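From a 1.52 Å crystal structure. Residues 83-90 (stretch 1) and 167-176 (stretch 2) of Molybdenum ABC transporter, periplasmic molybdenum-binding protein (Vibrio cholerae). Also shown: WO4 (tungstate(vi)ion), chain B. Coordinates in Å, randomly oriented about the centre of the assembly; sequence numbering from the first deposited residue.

Stretch 1 83-90: ANSLVLIR
Stretch 2 167-176: LGIVYKTDAL

The two stretches form an antiparallel β-ladder whose second strand runs directly into a helix, with backbone hydrogen bonds along the strands and a polar clasp at the start of that helix. The axes of strands 86-90 and 168-171 approach to 4.7 Å with their directions 141° apart; extended backbones (phi/psi -133/158 at Val 87, -118/117 at Ile 169) run side by side, and the paired backbone hydrogen bonds hold the register: Leu 86 opposite Tyr 171, Val 87 opposite Val 170, Leu 88 opposite Ile 169, and Ile 89 opposite Gly 168.

Val 87 and Val 170 form a hydrogen-bonded pair, Val 87 N to Val 170 O at 2.9 Å and Val 170 N to Val 87 O at 3.1 Å. Ile 89 and Gly 168 repeat the pattern, with Ile 89 N to Gly 168 O at 2.8 Å and Gly 168 N to Ile 89 O at 2.9 Å. Between these pairs, Leu 88 and Ile 169 face each other without such bonds, CA to CA 4.8 Å.

Neighbouring residues of an extended strand point to opposite faces. Leu 88 (t, p) packs its CD1 3.9 Å from CG1 of Ile 169 (m, t). On the other face, the buried aliphatic groups of Val 87, Ile 89 and Val 170 pack by van der Waals contact: Val 87 (m) places CG2 3.9 Å from CG2 of Val 170 (m), and Ile 89 (p, t) brings CD1 3.8 Å from Val 170 CG2. Helix 172-176 joins this apolar cluster through Ala 175, whose CB lies 3.8 Å from Ile 89 CG2.

Where the strand passes into the helix, Lys 172 N donates to Ser 85 O (3.0 Å), and Asn 84 ND2, from a chi1 of -142°, donates to Thr 173 OG1 (2.9 Å). Tyr 171 occupies the N-cap position; its N donates to Asp 174 OD2 (3.0 Å). The Tyr 171 side chain (chi1 m, chi2 -78°) donates from OH to WO4 O2 at 2.6 Å, as suits a periplasmic molybdenum-binding protein, tungstate being a close analogue of molybdate.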

# COMPACT_ATOMS: atom_id res chain seq x y z
N ALA A 83 -3.30 6.97 -6.58
CA ALA A 83 -2.63 5.86 -7.23
C ALA A 83 -1.19 5.77 -6.77
O ALA A 83 -0.69 6.64 -6.06
CB ALA A 83 -2.69 6.02 -8.74
N ASN A 84 -0.53 4.68 -7.14
CA ASN A 84 0.85 4.47 -6.72
C ASN A 84 1.57 3.71 -7.82
O ASN A 84 0.98 3.35 -8.83
CB ASN A 84 0.91 3.72 -5.38
CG ASN A 84 2.02 4.20 -4.45
OD1 ASN A 84 3.09 4.65 -4.90
ND2 ASN A 84 1.80 4.03 -3.15
N SER A 85 2.88 3.50 -7.62
CA SER A 85 3.65 2.61 -8.45
C SER A 85 4.42 1.68 -7.53
O SER A 85 4.50 1.87 -6.31
CB SER A 85 4.55 3.37 -9.39
OG SER A 85 5.54 4.06 -8.69
N LEU A 86 4.98 0.64 -8.13
CA LEU A 86 5.67 -0.44 -7.42
C LEU A 86 7.17 -0.41 -7.75
O LEU A 86 7.56 -0.22 -8.91
CB LEU A 86 5.08 -1.77 -7.85
CG LEU A 86 5.21 -2.98 -6.92
CD1 LEU A 86 4.27 -2.83 -5.75
CD2 LEU A 86 4.90 -4.25 -7.68
N VAL A 87 7.99 -0.58 -6.70
CA VAL A 87 9.43 -0.51 -6.83
C VAL A 87 10.15 -1.66 -6.14
O VAL A 87 9.62 -2.33 -5.24
CB VAL A 87 9.98 0.83 -6.32
CG1 VAL A 87 9.39 1.98 -7.13
CG2 VAL A 87 9.69 1.03 -4.84
N LEU A 88 11.36 -1.87 -6.64
CA LEU A 88 12.30 -2.80 -6.07
C LEU A 88 13.29 -1.96 -5.29
O LEU A 88 13.92 -1.04 -5.84
CB LEU A 88 12.99 -3.57 -7.18
CG LEU A 88 13.99 -4.66 -6.75
CD1 LEU A 88 13.29 -5.78 -5.98
CD2 LEU A 88 14.65 -5.18 -7.99
N ILE A 89 13.45 -2.30 -4.02
CA ILE A 89 14.38 -1.60 -3.13
C ILE A 89 15.46 -2.51 -2.56
O ILE A 89 15.32 -3.72 -2.51
CB ILE A 89 13.64 -0.89 -1.97
CG1 ILE A 89 12.76 -1.84 -1.16
CG2 ILE A 89 12.73 0.21 -2.47
CD1 ILE A 89 12.43 -1.31 0.21
N ARG A 90 16.53 -1.86 -2.11
CA ARG A 90 17.67 -2.48 -1.43
C ARG A 90 17.99 -1.61 -0.21
O ARG A 90 17.60 -0.44 -0.18
CB ARG A 90 18.90 -2.49 -2.37
CG ARG A 90 19.43 -1.11 -2.71
CD ARG A 90 20.72 -1.19 -3.51
NE ARG A 90 21.23 0.12 -3.91
CZ ARG A 90 21.99 0.93 -3.16
NH1 ARG A 90 22.33 0.59 -1.92
NH2 ARG A 90 22.42 2.08 -3.66
N LEU A 167 16.82 -7.30 -0.99
CA LEU A 167 15.85 -6.71 -1.91
C LEU A 167 14.46 -6.85 -1.31
O LEU A 167 14.16 -7.82 -0.59
CB LEU A 167 15.87 -7.39 -3.27
CG LEU A 167 17.15 -7.28 -4.09
CD1 LEU A 167 17.09 -8.24 -5.28
CD2 LEU A 167 17.40 -5.85 -4.55
N GLY A 168 13.60 -5.90 -1.63
CA GLY A 168 12.20 -5.99 -1.31
C GLY A 168 11.37 -5.28 -2.34
O GLY A 168 11.88 -4.48 -3.13
N ILE A 169 10.08 -5.58 -2.33
CA ILE A 169 9.13 -4.95 -3.24
C ILE A 169 8.10 -4.17 -2.42
O ILE A 169 7.35 -4.73 -1.66
CB ILE A 169 8.48 -5.97 -4.19
CG1 ILE A 169 9.54 -6.60 -5.09
CG2 ILE A 169 7.43 -5.26 -5.06
CD1 ILE A 169 9.04 -7.81 -5.85
N VAL A 170 8.08 -2.86 -2.62
CA VAL A 170 7.23 -1.97 -1.89
C VAL A 170 6.66 -0.94 -2.87
O VAL A 170 6.95 -0.98 -4.07
CB VAL A 170 7.95 -1.28 -0.71
CG1 VAL A 170 8.46 -2.28 0.31
CG2 VAL A 170 9.07 -0.39 -1.21
N TYR A 171 5.85 -0.01 -2.36
CA TYR A 171 5.43 1.10 -3.19
C TYR A 171 6.46 2.20 -3.25
O TYR A 171 7.31 2.35 -2.36
CB TYR A 171 4.10 1.66 -2.72
CG TYR A 171 3.01 0.64 -2.57
CD1 TYR A 171 2.35 0.18 -3.69
CD2 TYR A 171 2.58 0.19 -1.33
CE1 TYR A 171 1.30 -0.75 -3.58
CE2 TYR A 171 1.53 -0.70 -1.20
CZ TYR A 171 0.89 -1.15 -2.33
OH TYR A 171 -0.08 -2.09 -2.26
N LYS A 172 6.39 2.98 -4.32
CA LYS A 172 7.21 4.17 -4.51
C LYS A 172 7.13 5.08 -3.29
O LYS A 172 8.14 5.58 -2.82
CB LYS A 172 6.77 4.91 -5.78
CG LYS A 172 7.38 6.28 -6.01
CD LYS A 172 8.83 6.21 -6.40
CE LYS A 172 9.31 7.58 -6.88
NZ LYS A 172 8.51 8.09 -8.03
N THR A 173 5.93 5.25 -2.76
CA THR A 173 5.73 6.14 -1.59
C THR A 173 6.42 5.61 -0.35
O THR A 173 6.85 6.40 0.49
CB THR A 173 4.24 6.36 -1.32
OG1 THR A 173 3.64 5.08 -1.17
CG2 THR A 173 3.57 7.14 -2.43
N ASP A 174 6.56 4.29 -0.22
CA ASP A 174 7.23 3.72 0.96
C ASP A 174 8.73 4.02 0.87
O ASP A 174 9.36 4.46 1.83
CB ASP A 174 7.01 2.22 1.06
CG ASP A 174 5.56 1.82 1.14
OD1 ASP A 174 4.80 2.39 1.95
OD2 ASP A 174 5.20 0.90 0.40
N ALA A 175 9.31 3.80 -0.30
CA ALA A 175 10.73 4.10 -0.51
C ALA A 175 11.02 5.58 -0.30
O ALA A 175 12.02 5.94 0.36
CB ALA A 175 11.16 3.66 -1.90
N LEU A 176 10.13 6.44 -0.78
CA LEU A 176 10.35 7.90 -0.78
C LEU A 176 10.54 8.47 0.63
O LEU A 176 11.30 9.42 0.81
CB LEU A 176 9.18 8.62 -1.47
CG LEU A 176 9.43 9.98 -2.11
CD1 LEU A 176 10.41 9.85 -3.28
CD2 LEU A 176 8.11 10.57 -2.56
W WO4 B . -0.79 -2.54 1.90
O1 WO4 B . 0.39 -3.31 3.33
O2 WO4 B . -0.41 -3.21 0.01
O3 WO4 B . -2.75 -2.96 2.35
O4 WO4 B . -0.53 -0.49 1.83